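Local coordinates for protein prolyl-ACP dehydrogenase (Oscillatoria sp., PDB 4IRN) that oxidises the prolyl group carried on an acyl carrier protein, an FAD-dependent step in the biosynthesis of the cyanotoxin anatoxin-a, at residues A[84-89]-A[125-130]; A[115-120]-A[241-246]; A[157-162]-A[192-197]. All coordinates share one frame; numbering follows the deposited sequence.

Contact 1. Residues A[84-89]-A[125-130]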
loop_
_atom_site.group_PDB
_atom_site.type_symbol
_atom_site.label_atom_id
_atom_site.label_comp_id
_atom_site.label_asym_id
_atom_site.label_seq_id
_atom_site.Cartn_x
_atom_site.Cartn_y
_atom_site.Cartn_z
ATOM N N GLY A 84 12.082 37.158 -14.220
ATOM C CA GLY A 84 13.403 36.656 -13.867
ATOM C C GLY A 84 13.509 35.180 -13.564
ATOM O O GLY A 84 14.591 34.735 -13.184
ATOM N N VAL A 85 12.416 34.408 -13.747
ATOM C CA VAL A 85 12.345 32.961 -13.452
ATOM C C VAL A 85 13.574 32.193 -13.950
ATOM O O VAL A 85 14.289 31.581 -13.150
ATOM C CB VAL A 85 11.015 32.281 -13.901
ATOM C CG1 VAL A 85 10.956 30.837 -13.423
ATOM C CG2 VAL A 85 9.795 33.048 -13.399
ATOM N N HIS A 86 13.839 32.268 -15.259
ATOM C CA HIS A 86 14.953 31.587 -15.927
ATOM C C HIS A 86 16.321 31.936 -15.338
ATOM O O HIS A 86 17.170 31.053 -15.227
ATOM C CB HIS A 86 14.927 31.878 -17.430
ATOM C CG HIS A 86 13.617 31.558 -18.084
ATOM N ND1 HIS A 86 12.460 32.250 -17.769
ATOM C CD2 HIS A 86 13.326 30.641 -19.030
ATOM C CE1 HIS A 86 11.509 31.732 -18.525
ATOM N NE2 HIS A 86 11.978 30.754 -19.292
ATOM N N GLY A 87 16.494 33.198 -14.938
ATOM C CA GLY A 87 17.730 33.706 -14.360
ATOM C C GLY A 87 17.923 33.457 -12.876
ATOM O O GLY A 87 18.999 33.768 -12.355
ATOM N N TRP A 88 16.892 32.905 -12.174
ATOM C CA TRP A 88 16.931 32.638 -10.725
ATOM C C TRP A 88 18.214 31.960 -10.206
ATOM O O TRP A 88 18.823 32.522 -9.300
ATOM C CB TRP A 88 15.655 31.935 -10.207
ATOM C CG TRP A 88 14.423 32.790 -10.107
ATOM C CD1 TRP A 88 14.357 34.149 -10.168
ATOM C CD2 TRP A 88 13.090 32.335 -9.850
ATOM N NE1 TRP A 88 13.060 34.568 -10.005
ATOM C CE2 TRP A 88 12.259 33.474 -9.802
ATOM C CE3 TRP A 88 12.508 31.066 -9.667
ATOM C CZ2 TRP A 88 10.876 33.386 -9.582
ATOM C CZ3 TRP A 88 11.140 30.981 -9.448
ATOM C CH2 TRP A 88 10.339 32.130 -9.411
ATOM N N PRO A 89 18.695 30.813 -10.761
ATOM C CA PRO A 89 19.947 30.236 -10.246
ATOM C C PRO A 89 21.206 30.732 -10.984
ATOM O O PRO A 89 22.309 30.290 -10.675
ATOM C CB PRO A 89 19.731 28.733 -10.449
ATOM C CG PRO A 89 18.765 28.621 -11.575
ATOM C CD PRO A 89 18.131 29.957 -11.827
ATOM N N ASN A 125 11.522 24.387 -16.404
ATOM C CA ASN A 125 12.423 23.645 -15.519
ATOM C C ASN A 125 13.423 22.802 -16.299
ATOM O O ASN A 125 14.576 22.679 -15.878
ATOM C CB ASN A 125 11.650 22.840 -14.487
ATOM C CG ASN A 125 11.281 23.682 -13.284
ATOM O OD1 ASN A 125 12.047 23.817 -12.323
ATOM N ND2 ASN A 125 10.131 24.339 -13.340
ATOM N N ALA A 126 12.997 22.295 -17.471
ATOM C CA ALA A 126 13.815 21.542 -18.407
ATOM C C ALA A 126 14.917 22.437 -18.954
ATOM O O ALA A 126 16.051 21.999 -19.062
ATOM C CB ALA A 126 12.948 21.028 -19.541
ATOM N N HIS A 127 14.568 23.672 -19.296
ATOM C CA HIS A 127 15.427 24.729 -19.827
ATOM C C HIS A 127 16.451 25.200 -18.770
ATOM O O HIS A 127 17.636 25.299 -19.078
ATOM C CB HIS A 127 14.545 25.884 -20.337
ATOM C CG HIS A 127 15.277 27.143 -20.709
ATOM N ND1 HIS A 127 15.674 27.389 -22.006
ATOM C CD2 HIS A 127 15.630 28.200 -19.938
ATOM C CE1 HIS A 127 16.265 28.571 -21.979
ATOM N NE2 HIS A 127 16.260 29.095 -20.756
ATOM N N ILE A 128 16.001 25.451 -17.531
ATOM C CA ILE A 128 16.862 25.895 -16.432
ATOM C C ILE A 128 17.856 24.836 -15.939
ATOM O O ILE A 128 19.064 25.052 -15.989
ATOM C CB ILE A 128 16.027 26.467 -15.252
ATOM C CG1 ILE A 128 15.209 27.691 -15.687
ATOM C CG2 ILE A 128 16.920 26.834 -14.073
ATOM C CD1 ILE A 128 13.902 27.891 -14.893
ATOM N N TRP A 129 17.330 23.712 -15.427
ATOM C CA TRP A 129 18.113 22.642 -14.805
ATOM C C TRP A 129 18.882 21.702 -15.715
ATOM O O TRP A 129 19.992 21.308 -15.347
ATOM C CB TRP A 129 17.304 21.880 -13.742
ATOM C CG TRP A 129 16.521 22.778 -12.824
ATOM C CD1 TRP A 129 15.170 22.945 -12.804
ATOM C CD2 TRP A 129 17.052 23.690 -11.854
ATOM N NE1 TRP A 129 14.821 23.878 -11.861
ATOM C CE2 TRP A 129 15.958 24.361 -11.268
ATOM C CE3 TRP A 129 18.351 23.994 -11.403
ATOM C CZ2 TRP A 129 16.121 25.316 -10.252
ATOM C CZ3 TRP A 129 18.513 24.953 -10.409
ATOM C CH2 TRP A 129 17.407 25.605 -9.847
ATOM N N ALA A 130 18.320 21.333 -16.880
ATOM C CA ALA A 130 18.989 20.406 -17.794
ATOM C C ALA A 130 19.834 21.069 -18.890
ATOM O O ALA A 130 20.579 20.367 -19.586
ATOM C CB ALA A 130 17.984 19.440 -18.401
#
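In the helical N-terminal domain of an acyl-CoA dehydrogenase fold, the short coil of Val85 to Pro89 that follows helix 74-83 rests on one side of helix 118-138, with Ile128 as the residue that reaches most of it. The backbones come nearest at His86 and Ile128, whose CA atoms lie 6.0 Å apart. Ile128 has CG1 beside its own backbone N and CG2 anti to it (chi1 -61°), which splits its branches between two partners: CG1 lies 3.9 Å from His86 CA, whereas CG2 meets Pro89 CG at 3.6 Å. The extended CD1 runs on past the His86 backbone to the carbonyl of Val85. Pro89 also touches the next residue of the helix, its CG standing 3.7 Å from Trp129 CH2 at the far end of the indole. That indole carries Ile128 CG2 over one face, and its rotation is fixed by a bond from Trp129 NE1 to Asn125 OD1, 2.8 Å, in which the oxygen sits almost exactly in the ring plane. On the other flank the two histidines meet through carbon, His86 CD2 to His127 CD2 at 3.5 Å. The His127 carbon lies in the plane of the His86 ring, at its edge, and the planes are inclined at 75°, an oblique meeting of the two rings. His127 ND1 is engaged elsewhere, by Ala158 N of segment 157-162. Upstream, Gly84 with its positive phi belongs to the Schellman motif that ends helix 74-83, after which the chain continues into the segment packed on helix 118-138.

Contact 2. Residues A[115-120]-A[241-246]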
loop_
_atom_site.group_PDB
_atom_site.type_symbol
_atom_site.label_atom_id
_atom_site.label_comp_id
_atom_site.label_asym_id
_atom_site.label_seq_id
_atom_site.Cartn_x
_atom_site.Cartn_y
_atom_site.Cartn_z
ATOM N N CYS A 115 0.597 29.135 -10.521
ATOM C CA CYS A 115 0.463 28.801 -11.944
ATOM C C CYS A 115 -0.136 27.412 -12.118
ATOM O O CYS A 115 0.409 26.433 -11.594
ATOM C CB CYS A 115 1.804 28.930 -12.661
ATOM S SG CYS A 115 1.719 28.686 -14.452
ATOM N N LYS A 116 -1.260 27.328 -12.849
ATOM C CA LYS A 116 -1.976 26.070 -13.078
ATOM C C LYS A 116 -1.441 25.290 -14.288
ATOM O O LYS A 116 -1.706 24.094 -14.416
ATOM C CB LYS A 116 -3.492 26.319 -13.196
ATOM C CG LYS A 116 -4.191 26.671 -11.882
ATOM C CD LYS A 116 -5.682 26.855 -12.099
ATOM C CE LYS A 116 -6.445 26.972 -10.808
ATOM N NZ LYS A 116 -7.877 27.256 -11.038
ATOM N N ASP A 117 -0.705 25.970 -15.181
ATOM C CA ASP A 117 -0.140 25.391 -16.398
ATOM C C ASP A 117 1.107 24.579 -16.052
ATOM O O ASP A 117 2.229 25.105 -16.052
ATOM C CB ASP A 117 0.153 26.494 -17.442
ATOM C CG ASP A 117 0.364 26.010 -18.866
ATOM O OD1 ASP A 117 0.941 24.920 -19.044
ATOM O OD2 ASP A 117 0.023 26.765 -19.809
ATOM N N ASN A 118 0.898 23.289 -15.757
ATOM C CA ASN A 118 1.960 22.361 -15.386
ATOM C C ASN A 118 2.938 22.085 -16.532
ATOM O O ASN A 118 4.125 21.867 -16.277
ATOM C CB ASN A 118 1.380 21.065 -14.796
ATOM C CG ASN A 118 0.536 21.292 -13.568
ATOM O OD1 ASN A 118 0.999 21.821 -12.559
ATOM N ND2 ASN A 118 -0.731 20.926 -13.633
ATOM N N GLY A 119 2.441 22.113 -17.767
ATOM C CA GLY A 119 3.255 21.910 -18.963
ATOM C C GLY A 119 4.287 23.004 -19.162
ATOM O O GLY A 119 5.437 22.709 -19.517
ATOM N N LEU A 120 3.886 24.283 -18.898
ATOM C CA LEU A 120 4.767 25.452 -19.006
ATOM C C LEU A 120 5.854 25.340 -17.948
ATOM O O LEU A 120 7.033 25.504 -18.269
ATOM C CB LEU A 120 3.977 26.771 -18.845
ATOM C CG LEU A 120 4.786 28.087 -18.816
ATOM C CD1 LEU A 120 5.118 28.595 -20.222
ATOM C CD2 LEU A 120 4.050 29.144 -18.046
ATOM N N MET A 241 0.734 17.151 -19.737
ATOM C CA MET A 241 1.843 18.040 -20.118
ATOM C C MET A 241 1.721 18.451 -21.601
ATOM O O MET A 241 2.725 18.703 -22.265
ATOM C CB MET A 241 3.224 17.429 -19.795
ATOM C CG MET A 241 3.452 17.130 -18.328
ATOM S SD MET A 241 3.494 18.586 -17.278
ATOM C CE MET A 241 4.103 17.885 -15.775
ATOM N N ARG A 242 0.466 18.527 -22.098
ATOM C CA ARG A 242 0.081 18.854 -23.476
ATOM C C ARG A 242 0.444 20.275 -23.923
ATOM O O ARG A 242 0.503 20.544 -25.122
ATOM C CB ARG A 242 -1.410 18.539 -23.702
ATOM C CG ARG A 242 -1.689 17.040 -23.706
ATOM C CD ARG A 242 -3.148 16.675 -23.545
ATOM N NE ARG A 242 -3.937 16.897 -24.763
ATOM C CZ ARG A 242 -4.077 16.020 -25.760
ATOM N NH1 ARG A 242 -3.442 14.855 -25.726
ATOM N NH2 ARG A 242 -4.830 16.313 -26.806
ATOM N N THR A 243 0.734 21.161 -22.957
ATOM C CA THR A 243 1.125 22.547 -23.192
ATOM C C THR A 243 2.656 22.671 -23.265
ATOM O O THR A 243 3.189 23.783 -23.290
ATOM C CB THR A 243 0.443 23.474 -22.183
ATOM O OG1 THR A 243 0.832 23.069 -20.877
ATOM C CG2 THR A 243 -1.083 23.445 -22.297
ATOM N N ALA A 244 3.355 21.517 -23.315
ATOM C CA ALA A 244 4.809 21.416 -23.450
ATOM C C ALA A 244 5.089 20.613 -24.715
ATOM O O ALA A 244 4.543 19.522 -24.886
ATOM C CB ALA A 244 5.421 20.727 -22.235
ATOM N N GLU A 245 5.898 21.178 -25.620
ATOM C CA GLU A 245 6.221 20.556 -26.903
ATOM C C GLU A 245 7.346 19.521 -26.811
ATOM O O GLU A 245 8.479 19.863 -26.459
ATOM C CB GLU A 245 6.488 21.628 -27.966
ATOM C CG GLU A 245 5.207 22.264 -28.485
ATOM C CD GLU A 245 5.342 23.416 -29.460
ATOM O OE1 GLU A 245 6.453 23.632 -29.994
ATOM O OE2 GLU A 245 4.321 24.100 -29.698
ATOM N N VAL A 246 7.015 18.248 -27.089
ATOM C CA VAL A 246 7.967 17.137 -27.028
ATOM C C VAL A 246 8.047 16.346 -28.371
ATOM O O VAL A 246 7.410 15.291 -28.522
ATOM C CB VAL A 246 7.789 16.223 -25.776
ATOM C CG1 VAL A 246 8.926 15.210 -25.660
ATOM C CG2 VAL A 246 7.689 17.048 -24.497
#
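The carboxylate of Asp117 is the flat group on which this contact turns, and its OD1 accepts from two donors. Thr243 OG1 comes in on the syn side, 23° out of the carboxylate plane, and donates over 2.6 Å to Asp117 OD1. Leu120 N approaches the same oxygen from above that plane, 50° out of it, at 3.0 Å. The second bond is the N-cap of helix 118-138, so the threonine grips the same oxygen that closes the helix's first turn. Asp117 places OD1 there with CG anti to its backbone N (chi1 -163°), while Thr243 holds OG1 between its N and carbonyl carbon, aimed at the opposing aspartate. The helix N-terminus would be expected to stabilise the negative charge of Asp117.

Gly119 lets the chains close in, its CA being only 4.3 Å from that of Met241. Thr243 OG1 lies 3.3 Å from Gly119 CA, and Ala244 CB is 3.4 Å from Gly119 O. Met241 bends at its second torsion and lays its sulfur beside the backbone, SD to Asn118 O at 3.5 Å. Its side chain also reaches Phe122 and, from the second subunit, Tyr380. The amide of Asn118 turns the other way, with ND2 bonded to Glu389 and Asp392. Segment 241-246, which opens with a type I turn from Met241 to Ala244, thus seats the loop between strands 230-232 and 249-257 of the middle domain on the N-terminus of helix 118-138, with helix 63-69 touching both Asp117 and Thr243.

Contact 3. Residues A[157-162]-A[192-197]. With FAD (flavin-adenine dinucleotide), chain I.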
loop_
_atom_site.group_PDB
_atom_site.type_symbol
_atom_site.label_atom_id
_atom_site.label_comp_id
_atom_site.label_asym_id
_atom_site.label_seq_id
_atom_site.Cartn_x
_atom_site.Cartn_y
_atom_site.Cartn_z
ATOM N N ILE A 157 15.394 29.569 -26.184
ATOM C CA ILE A 157 14.925 28.384 -25.485
ATOM C C ILE A 157 15.908 27.250 -25.727
ATOM O O ILE A 157 16.506 27.160 -26.801
ATOM C CB ILE A 157 13.463 28.052 -25.885
ATOM C CG1 ILE A 157 12.518 29.133 -25.354
ATOM C CG2 ILE A 157 13.010 26.689 -25.389
ATOM C CD1 ILE A 157 11.680 29.783 -26.371
ATOM N N ALA A 158 16.127 26.426 -24.704
ATOM C CA ALA A 158 17.057 25.317 -24.818
ATOM C C ALA A 158 16.391 23.953 -24.606
ATOM O O ALA A 158 15.386 23.842 -23.898
ATOM C CB ALA A 158 18.236 25.507 -23.876
ATOM N N SER A 159 16.947 22.931 -25.271
ATOM C CA SER A 159 16.515 21.548 -25.219
ATOM C C SER A 159 17.682 20.673 -24.809
ATOM O O SER A 159 18.838 20.983 -25.113
ATOM C CB SER A 159 15.978 21.101 -26.574
ATOM O OG SER A 159 14.663 21.584 -26.780
ATOM N N HIS A 160 17.371 19.593 -24.093
ATOM C CA HIS A 160 18.326 18.609 -23.619
ATOM C C HIS A 160 17.965 17.309 -24.342
ATOM O O HIS A 160 16.898 16.749 -24.091
ATOM C CB HIS A 160 18.225 18.487 -22.084
ATOM C CG HIS A 160 19.062 17.404 -21.467
ATOM N ND1 HIS A 160 18.541 16.128 -21.277
ATOM C CD2 HIS A 160 20.331 17.426 -21.018
ATOM C CE1 HIS A 160 19.507 15.431 -20.709
ATOM N NE2 HIS A 160 20.600 16.164 -20.540
ATOM N N ALA A 161 18.806 16.886 -25.311
ATOM C CA ALA A 161 18.585 15.663 -26.091
ATOM C C ALA A 161 19.642 14.617 -25.772
ATOM O O ALA A 161 20.782 14.701 -26.243
ATOM C CB ALA A 161 18.556 15.967 -27.578
ATOM N N ALA A 162 19.254 13.650 -24.909
ATOM C CA ALA A 162 20.115 12.564 -24.445
ATOM C C ALA A 162 19.527 11.202 -24.729
ATOM O O ALA A 162 20.241 10.353 -25.246
ATOM C CB ALA A 162 20.399 12.714 -22.966
ATOM N N HIS A 192 14.797 10.407 -29.348
ATOM C CA HIS A 192 13.375 10.527 -29.146
ATOM C C HIS A 192 13.130 11.301 -27.851
ATOM O O HIS A 192 14.059 11.427 -27.054
ATOM C CB HIS A 192 12.649 9.170 -29.247
ATOM C CG HIS A 192 12.870 8.147 -28.160
ATOM N ND1 HIS A 192 13.676 8.410 -27.066
ATOM C CD2 HIS A 192 12.352 6.908 -28.023
ATOM C CE1 HIS A 192 13.614 7.322 -26.306
ATOM N NE2 HIS A 192 12.836 6.389 -26.843
ATOM N N TYR A 193 11.946 11.906 -27.699
ATOM C CA TYR A 193 11.578 12.759 -26.550
ATOM C C TYR A 193 12.566 13.922 -26.313
ATOM O O TYR A 193 13.528 13.769 -25.557
ATOM C CB TYR A 193 11.328 11.969 -25.240
ATOM C CG TYR A 193 10.525 10.699 -25.414
ATOM C CD1 TYR A 193 9.184 10.744 -25.783
ATOM C CD2 TYR A 193 11.099 9.451 -25.192
ATOM C CE1 TYR A 193 8.445 9.575 -25.963
ATOM C CE2 TYR A 193 10.365 8.276 -25.353
ATOM C CZ TYR A 193 9.036 8.342 -25.732
ATOM O OH TYR A 193 8.314 7.184 -25.894
ATOM N N VAL A 194 12.342 15.068 -26.972
ATOM C CA VAL A 194 13.203 16.244 -26.812
ATOM C C VAL A 194 12.317 17.432 -26.402
ATOM O O VAL A 194 11.792 18.134 -27.265
ATOM C CB VAL A 194 14.090 16.533 -28.069
ATOM C CG1 VAL A 194 15.051 17.690 -27.818
ATOM C CG2 VAL A 194 14.863 15.295 -28.517
ATOM N N THR A 195 12.139 17.639 -25.079
ATOM C CA THR A 195 11.316 18.735 -24.539
ATOM C C THR A 195 11.801 20.074 -25.099
ATOM O O THR A 195 13.007 20.333 -25.095
ATOM C CB THR A 195 11.269 18.696 -22.998
ATOM O OG1 THR A 195 10.813 17.413 -22.572
ATOM C CG2 THR A 195 10.365 19.765 -22.406
ATOM N N ASN A 196 10.858 20.886 -25.632
ATOM C CA ASN A 196 11.082 22.216 -26.228
ATOM C C ASN A 196 11.715 22.207 -27.635
ATOM O O ASN A 196 11.924 23.279 -28.207
ATOM C CB ASN A 196 11.848 23.165 -25.269
ATOM C CG ASN A 196 11.204 23.360 -23.913
ATOM O OD1 ASN A 196 9.972 23.434 -23.781
ATOM N ND2 ASN A 196 12.031 23.487 -22.874
ATOM N N GLY A 197 11.987 21.016 -28.174
ATOM C CA GLY A 197 12.615 20.806 -29.476
ATOM C C GLY A 197 12.101 21.664 -30.623
ATOM O O GLY A 197 12.896 22.279 -31.337
HETATM P PA FAD I . 12.808 2.188 -20.775
HETATM O O1A FAD I . 14.053 2.860 -20.351
HETATM O O2A FAD I . 12.646 1.578 -22.159
HETATM O O5B FAD I . 12.503 0.976 -19.811
HETATM C C5B FAD I . 11.275 0.241 -19.944
HETATM C C4B FAD I . 10.776 -0.090 -18.564
HETATM O O4B FAD I . 11.660 -1.042 -17.953
HETATM C C3B FAD I . 10.639 1.103 -17.616
HETATM O O3B FAD I . 9.284 1.232 -17.215
HETATM C C2B FAD I . 11.584 0.814 -16.438
HETATM O O2B FAD I . 10.862 0.852 -15.217
HETATM C C1B FAD I . 12.062 -0.622 -16.661
HETATM N N9A FAD I . 13.509 -0.799 -16.536
HETATM C C8A FAD I . 14.459 -0.495 -17.475
HETATM N N7A FAD I . 15.690 -0.703 -17.074
HETATM C C5A FAD I . 15.546 -1.178 -15.783
HETATM C C6A FAD I . 16.483 -1.577 -14.799
HETATM N N6A FAD I . 17.805 -1.566 -14.982
HETATM N N1A FAD I . 16.004 -1.984 -13.603
HETATM C C2A FAD I . 14.682 -2.003 -13.415
HETATM N N3A FAD I . 13.710 -1.666 -14.268
HETATM C C4A FAD I . 14.202 -1.251 -15.437
HETATM N N1 FAD I . 14.831 12.609 -22.481
HETATM C C2 FAD I . 15.785 13.504 -22.908
HETATM O O2 FAD I . 16.934 13.134 -23.149
HETATM N N3 FAD I . 15.454 14.845 -23.098
HETATM C C4 FAD I . 14.212 15.397 -22.898
HETATM O O4 FAD I . 14.036 16.598 -23.101
HETATM C C4X FAD I . 13.192 14.447 -22.452
HETATM N N5 FAD I . 11.968 14.890 -22.270
HETATM C C5X FAD I . 10.991 13.963 -21.909
HETATM C C6 FAD I . 9.685 14.422 -21.710
HETATM C C7 FAD I . 8.665 13.557 -21.329
HETATM C C7M FAD I . 7.293 14.106 -21.035
HETATM C C8 FAD I . 8.950 12.184 -21.163
HETATM C C8M FAD I . 7.886 11.203 -20.746
HETATM C C9 FAD I . 10.242 11.722 -21.377
HETATM C C9A FAD I . 11.275 12.581 -21.739
HETATM N N10 FAD I . 12.613 12.142 -21.947
HETATM C C10 FAD I . 13.591 13.045 -22.281
HETATM C "C1'" FAD I . 12.912 10.694 -21.882
HETATM C "C2'" FAD I . 12.704 10.183 -20.463
HETATM O "O2'" FAD I . 13.794 10.534 -19.614
HETATM C "C3'" FAD I . 12.445 8.677 -20.469
HETATM O "O3'" FAD I . 11.108 8.430 -20.039
HETATM C "C4'" FAD I . 13.415 7.862 -19.611
HETATM O "O4'" FAD I . 14.754 8.062 -20.069
HETATM C "C5'" FAD I . 13.049 6.391 -19.530
HETATM O "O5'" FAD I . 13.209 5.760 -20.811
HETATM P P FAD I . 12.019 4.863 -21.415
HETATM O O1P FAD I . 10.689 5.458 -21.143
HETATM O O2P FAD I . 12.573 4.767 -22.816
HETATM O O3P FAD I . 11.766 3.423 -20.764
HETATM O O HOH W 1 14.746 19.496 -22.533
#
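Ser159 and Thr195 are joined by one hydrogen bond, from Ser159 OG to Thr195 O over 2.7 Å. Ser159 sets OG beside its own backbone N (chi1 -78°), which points the hydroxyl at the turn from Val194 to Gly197; it meets the oxygen 26° off the carbonyl plane. The OG also lies close to Gly197 N, but at too poor an angle to count as a bond. Val194 straddles the strand's small side chains: CG1 touches Ser159 CB at 3.7 Å, and both methyls stand about equally far from Ala161 CB. Asn196 crosses Ile157 at roughly a right angle, its CB 3.7 Å from Ile157 CG2, while its ND2 is bonded to Ala123 O.

Here the beta domain of the acyl-CoA dehydrogenase fold receives the flavin: strand 158-161, outermost in its sheet within this chain, and the type II turn at 194-197 together bind the polar side of the isoalloxazine. His160 O accepts from FAD N3 at 2.6 Å, and Ala162 N donates to FAD O2. From the turn, Thr195 N reaches FAD O4 at 2.9 Å. The Thr195 hydroxyl OG1, beside its own N (chi1 -55°), donates to FAD N5 at 2.8 Å, so one residue binds two neighbouring positions of the ring. A water takes the His160 N-H and donates to both Thr195 O and FAD O4, bridging the two segments at the flavin. Tyr193 packs through CB, 3.5 Å from FAD N10, with ring atom CD2 near FAD C1' at the start of the ribityl chain. Tyr193 CE2 lies over one face of the His192 imidazole.

Along the chain contact 1 (84-89 with 125-130) closes before contact 3 (157-162 with 192-197) opens, and contact 3 is nested in the long loop closed by contact 2 (115-120 with 241-246). The segments of contacts 1 and 2 alternate, so their loops cross. Centres lie 14 to 15 Å apart. Contacts 1 and 2 share helix 118-138, the second at its N-terminus, without touching. That helix meets the middle domain at two levels: through His127 and Ala158, and where its Asp117 to Gly119 end receives 241-246. Separately, Glu245 O, 2.7 Å from Asn196 N in a probable hydrogen bond, ties the 241-246 loop to the FAD-binding turn.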